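PDB 4FVA: 5'-tyrosyl-DNA phosphodiesterase from Caenorhabditis elegans, which belongs to the endonuclease/exonuclease/phosphatase family of DNase I-like proteins and carries a magnesium ion. Local coordinates for residues V120-E128 / Q140-I151. Numbering follows the deposited sequence.
Sequences VFLLNTHLE and QFGFCMDKVREI
Strand 120-126 and helix 140-151 run almost exactly antiparallel, at 176°, with their axes 10.8 Å apart at closest approach. Phe121 lies against Ile151, Leu123 faces Val148, and Leu127, just past the strand, meets Gln140 where the CA atoms are 6.8 Å apart. At the Phe121 end, Ile151 CG2 sits over one face of the phenyl ring in a CH-pi contact, 3.4 Å from the ring centroid. With Ile151 CG1 beside the backbone N (chi1 -75°) and the chain extended beyond it, Ile151 CD1 lies between the Phe121 ring, at CD2, and Leu123 CD2, meeting the latter tip to tip at 3.9 Å. That leucine methyl is also flanked by Lys147 CG and Val148 CG2. These pairs pack the helix of the beta-alpha-beta unit formed by strand 118-126, helix 134-154 and the parallel strand 159-163 onto one layer of the DNase I-like fold; Val160 and Phe162 of strand 159-163 also touch Leu123. Farther along, Leu127 CD1 lies at the edge of the Phe141 ring, near its plane, 3.9 Å from Phe141 CB, while Leu127 CD2 rests on Gln140 CB. The Gln140 amide grips Glu128 twice. Gln140 OE1 accepts the backbone N-H of Glu128, at 2.9 Å from Glu128 N, in the carbonyl plane on a lone pair, and Gln140 NE2 donates to Glu128 OE1 at 3.1 Å, nearly straight but from above the carboxylate plane. The amide and carboxylate planes stand 68° apart. Ser102 OG also bonds Glu128 OE1, Gly103 N holds OE2, and Asn101 OD1 takes a second bond from Gln140 NE2.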
loop_
_atom_site.group_PDB
_atom_site.type_symbol
_atom_site.label_atom_id
_atom_site.label_comp_id
_atom_site.label_asym_id
_atom_site.label_seq_id
_atom_site.Cartn_x
_atom_site.Cartn_y
_atom_site.Cartn_z
ATOM N N VAL A 120 -11.879 -9.505 -7.498
ATOM C CA VAL A 120 -10.798 -8.594 -7.126
ATOM C C VAL A 120 -9.732 -9.318 -6.327
ATOM O O VAL A 120 -10.057 -10.010 -5.366
ATOM C CB VAL A 120 -11.312 -7.415 -6.275
ATOM C CG1 VAL A 120 -10.168 -6.471 -5.960
ATOM C CG2 VAL A 120 -12.428 -6.681 -6.993
ATOM N N PHE A 121 -8.474 -9.176 -6.738
ATOM C CA PHE A 121 -7.332 -9.667 -5.962
ATOM C C PHE A 121 -6.545 -8.480 -5.424
ATOM O O PHE A 121 -6.209 -7.556 -6.171
ATOM C CB PHE A 121 -6.420 -10.572 -6.808
ATOM C CG PHE A 121 -7.031 -11.911 -7.145
ATOM C CD1 PHE A 121 -7.933 -12.036 -8.196
ATOM C CD2 PHE A 121 -6.668 -13.053 -6.422
ATOM C CE1 PHE A 121 -8.498 -13.285 -8.511
ATOM C CE2 PHE A 121 -7.209 -14.297 -6.727
ATOM C CZ PHE A 121 -8.133 -14.414 -7.776
ATOM N N LEU A 122 -6.262 -8.510 -4.125
ATOM C CA LEU A 122 -5.520 -7.445 -3.463
ATOM C C LEU A 122 -4.240 -8.052 -2.930
ATOM O O LEU A 122 -4.292 -8.990 -2.130
ATOM C CB LEU A 122 -6.336 -6.857 -2.304
ATOM C CG LEU A 122 -7.727 -6.320 -2.677
ATOM C CD1 LEU A 122 -8.472 -5.740 -1.469
ATOM C CD2 LEU A 122 -7.572 -5.287 -3.782
ATOM N N LEU A 123 -3.101 -7.523 -3.367
ATOM C CA LEU A 123 -1.797 -8.001 -2.919
ATOM C C LEU A 123 -0.990 -6.855 -2.308
ATOM O O LEU A 123 -0.607 -5.913 -3.004
ATOM C CB LEU A 123 -1.030 -8.630 -4.082
ATOM C CG LEU A 123 -1.673 -9.851 -4.762
ATOM C CD1 LEU A 123 -2.723 -9.442 -5.795
ATOM C CD2 LEU A 123 -0.598 -10.728 -5.389
ATOM N N ASN A 124 -0.752 -6.951 -1.004
ATOM C CA ASN A 124 -0.104 -5.907 -0.223
ATOM C C ASN A 124 1.200 -6.435 0.358
ATOM O O ASN A 124 1.227 -7.523 0.966
ATOM C CB ASN A 124 -1.057 -5.458 0.901
ATOM C CG ASN A 124 -0.495 -4.328 1.752
ATOM O OD1 ASN A 124 0.386 -3.587 1.321
ATOM N ND2 ASN A 124 -1.011 -4.195 2.985
ATOM N N THR A 125 2.276 -5.669 0.194
ATOM C CA THR A 125 3.566 -6.106 0.696
ATOM C C THR A 125 4.399 -4.946 1.187
ATOM O O THR A 125 4.132 -3.794 0.873
ATOM C CB THR A 125 4.376 -6.907 -0.356
ATOM O OG1 THR A 125 5.492 -7.546 0.281
ATOM C CG2 THR A 125 4.887 -5.970 -1.462
ATOM N N HIS A 126 5.403 -5.275 1.984
ATOM C CA HIS A 126 6.398 -4.319 2.432
ATOM C C HIS A 126 7.743 -4.968 2.126
ATOM O O HIS A 126 8.226 -5.768 2.925
ATOM C CB HIS A 126 6.250 -4.097 3.939
ATOM C CG HIS A 126 7.206 -3.093 4.510
ATOM N ND1 HIS A 126 7.333 -2.880 5.863
ATOM C CD2 HIS A 126 8.094 -2.261 3.906
ATOM C CE1 HIS A 126 8.255 -1.950 6.077
ATOM N NE2 HIS A 126 8.728 -1.557 4.908
ATOM N N LEU A 127 8.346 -4.646 0.979
ATOM C CA LEU A 127 9.549 -5.375 0.553
ATOM C C LEU A 127 10.784 -5.046 1.397
ATOM O O LEU A 127 10.850 -3.986 2.030
ATOM C CB LEU A 127 9.833 -5.143 -0.935
ATOM C CG LEU A 127 8.700 -5.583 -1.873
ATOM C CD1 LEU A 127 9.145 -5.506 -3.344
ATOM C CD2 LEU A 127 8.203 -6.980 -1.497
ATOM N N GLU A 128 11.763 -5.955 1.403
ATOM C CA GLU A 128 12.945 -5.806 2.251
ATOM C C GLU A 128 13.515 -4.388 2.212
ATOM O O GLU A 128 13.599 -3.752 1.157
ATOM C CB GLU A 128 14.022 -6.836 1.874
ATOM C CG GLU A 128 14.856 -7.354 3.057
ATOM C CD GLU A 128 14.135 -8.410 3.890
ATOM O OE1 GLU A 128 12.970 -8.763 3.574
ATOM O OE2 GLU A 128 14.739 -8.909 4.863
ATOM N N GLN A 140 12.100 -10.572 -4.205
ATOM C CA GLN A 140 10.720 -10.492 -3.730
ATOM C C GLN A 140 9.828 -9.850 -4.789
ATOM O O GLN A 140 8.736 -10.347 -5.066
ATOM C CB GLN A 140 10.657 -9.738 -2.401
ATOM C CG GLN A 140 11.307 -10.502 -1.246
ATOM C CD GLN A 140 11.557 -9.628 -0.025
ATOM O OE1 GLN A 140 11.239 -8.433 -0.021
ATOM N NE2 GLN A 140 12.151 -10.221 1.016
ATOM N N PHE A 141 10.280 -8.738 -5.364
ATOM C CA PHE A 141 9.502 -8.055 -6.393
ATOM C C PHE A 141 9.202 -9.002 -7.570
ATOM O O PHE A 141 8.062 -9.076 -8.042
ATOM C CB PHE A 141 10.223 -6.798 -6.875
ATOM C CG PHE A 141 9.416 -5.972 -7.844
ATOM C CD1 PHE A 141 8.545 -4.994 -7.381
ATOM C CD2 PHE A 141 9.515 -6.188 -9.214
ATOM C CE1 PHE A 141 7.785 -4.235 -8.270
ATOM C CE2 PHE A 141 8.761 -5.436 -10.110
ATOM C CZ PHE A 141 7.898 -4.453 -9.635
ATOM N N GLY A 142 10.231 -9.720 -8.032
ATOM C CA GLY A 142 10.075 -10.681 -9.115
ATOM C C GLY A 142 9.055 -11.740 -8.742
ATOM O O GLY A 142 8.144 -12.056 -9.515
ATOM N N PHE A 143 9.175 -12.249 -7.524
ATOM C CA PHE A 143 8.248 -13.237 -7.013
ATOM C C PHE A 143 6.836 -12.677 -7.010
ATOM O O PHE A 143 5.889 -13.350 -7.435
ATOM C CB PHE A 143 8.672 -13.660 -5.602
ATOM C CG PHE A 143 7.708 -14.588 -4.919
ATOM C CD1 PHE A 143 7.815 -15.966 -5.070
ATOM C CD2 PHE A 143 6.689 -14.079 -4.116
ATOM C CE1 PHE A 143 6.909 -16.830 -4.437
ATOM C CE2 PHE A 143 5.787 -14.928 -3.474
ATOM C CZ PHE A 143 5.897 -16.304 -3.632
ATOM N N CYS A 144 6.681 -11.443 -6.549
ATOM C CA CYS A 144 5.348 -10.851 -6.522
ATOM C C CYS A 144 4.772 -10.738 -7.929
ATOM O O CYS A 144 3.604 -11.042 -8.156
ATOM C CB CYS A 144 5.365 -9.480 -5.837
ATOM S SG CYS A 144 5.673 -9.574 -4.058
ATOM N N MET A 145 5.597 -10.313 -8.879
ATOM C CA MET A 145 5.117 -10.162 -10.255
ATOM C C MET A 145 4.726 -11.513 -10.875
ATOM O O MET A 145 3.742 -11.614 -11.612
ATOM C CB MET A 145 6.141 -9.404 -11.112
ATOM C CG MET A 145 6.116 -7.866 -10.919
ATOM S SD MET A 145 4.457 -7.160 -11.153
ATOM C CE MET A 145 4.726 -5.427 -10.776
ATOM N N ASP A 146 5.472 -12.559 -10.549
ATOM C CA ASP A 146 5.121 -13.888 -11.020
ATOM C C ASP A 146 3.763 -14.301 -10.485
ATOM O O ASP A 146 2.953 -14.906 -11.194
ATOM C CB ASP A 146 6.187 -14.907 -10.617
ATOM C CG ASP A 146 7.486 -14.738 -11.399
ATOM O OD1 ASP A 146 7.464 -14.120 -12.479
ATOM O OD2 ASP A 146 8.529 -15.246 -10.937
ATOM N N LYS A 147 3.516 -13.975 -9.222
ATOM C CA LYS A 147 2.252 -14.290 -8.592
ATOM C C LYS A 147 1.110 -13.533 -9.259
ATOM O O LYS A 147 0.044 -14.102 -9.521
ATOM C CB LYS A 147 2.325 -13.977 -7.096
ATOM C CG LYS A 147 1.071 -14.333 -6.307
ATOM C CD LYS A 147 0.724 -15.807 -6.450
ATOM C CE LYS A 147 -0.365 -16.225 -5.470
ATOM N NZ LYS A 147 -1.609 -15.404 -5.593
ATOM N N VAL A 148 1.334 -12.249 -9.529
ATOM C CA VAL A 148 0.374 -11.429 -10.272
ATOM C C VAL A 148 0.116 -11.991 -11.666
ATOM O O VAL A 148 -1.029 -12.102 -12.092
ATOM C CB VAL A 148 0.848 -9.950 -10.367
ATOM C CG1 VAL A 148 0.033 -9.156 -11.398
ATOM C CG2 VAL A 148 0.767 -9.277 -8.997
ATOM N N ARG A 149 1.188 -12.362 -12.369
ATOM C CA ARG A 149 1.056 -12.929 -13.710
ATOM C C ARG A 149 0.148 -14.163 -13.653
ATOM O O ARG A 149 -0.765 -14.307 -14.459
ATOM C CB ARG A 149 2.439 -13.300 -14.269
ATOM C CG ARG A 149 2.523 -13.456 -15.786
ATOM C CD ARG A 149 3.977 -13.650 -16.236
ATOM N NE ARG A 149 4.860 -12.597 -15.734
ATOM C CZ ARG A 149 5.766 -12.788 -14.773
ATOM N NH1 ARG A 149 6.530 -11.784 -14.349
ATOM N NH2 ARG A 149 5.915 -13.995 -14.236
ATOM N N GLU A 150 0.410 -15.058 -12.700
ATOM C CA GLU A 150 -0.421 -16.253 -12.507
ATOM C C GLU A 150 -1.891 -15.929 -12.182
ATOM O O GLU A 150 -2.804 -16.498 -12.777
ATOM C CB GLU A 150 0.172 -17.136 -11.410
ATOM C CG GLU A 150 -0.603 -18.410 -11.157
ATOM C CD GLU A 150 0.069 -19.298 -10.129
ATOM O OE1 GLU A 150 0.563 -18.766 -9.110
ATOM O OE2 GLU A 150 0.110 -20.529 -10.347
ATOM N N ILE A 151 -2.123 -15.015 -11.240
ATOM C CA ILE A 151 -3.491 -14.657 -10.861
ATOM C C ILE A 151 -4.253 -14.158 -12.081
ATOM O O ILE A 151 -5.408 -14.525 -12.298
ATOM C CB ILE A 151 -3.502 -13.598 -9.728
ATOM C CG1 ILE A 151 -3.138 -14.271 -8.398
ATOM C CG2 ILE A 151 -4.886 -12.912 -9.588
ATOM C CD1 ILE A 151 -2.939 -13.299 -7.240
#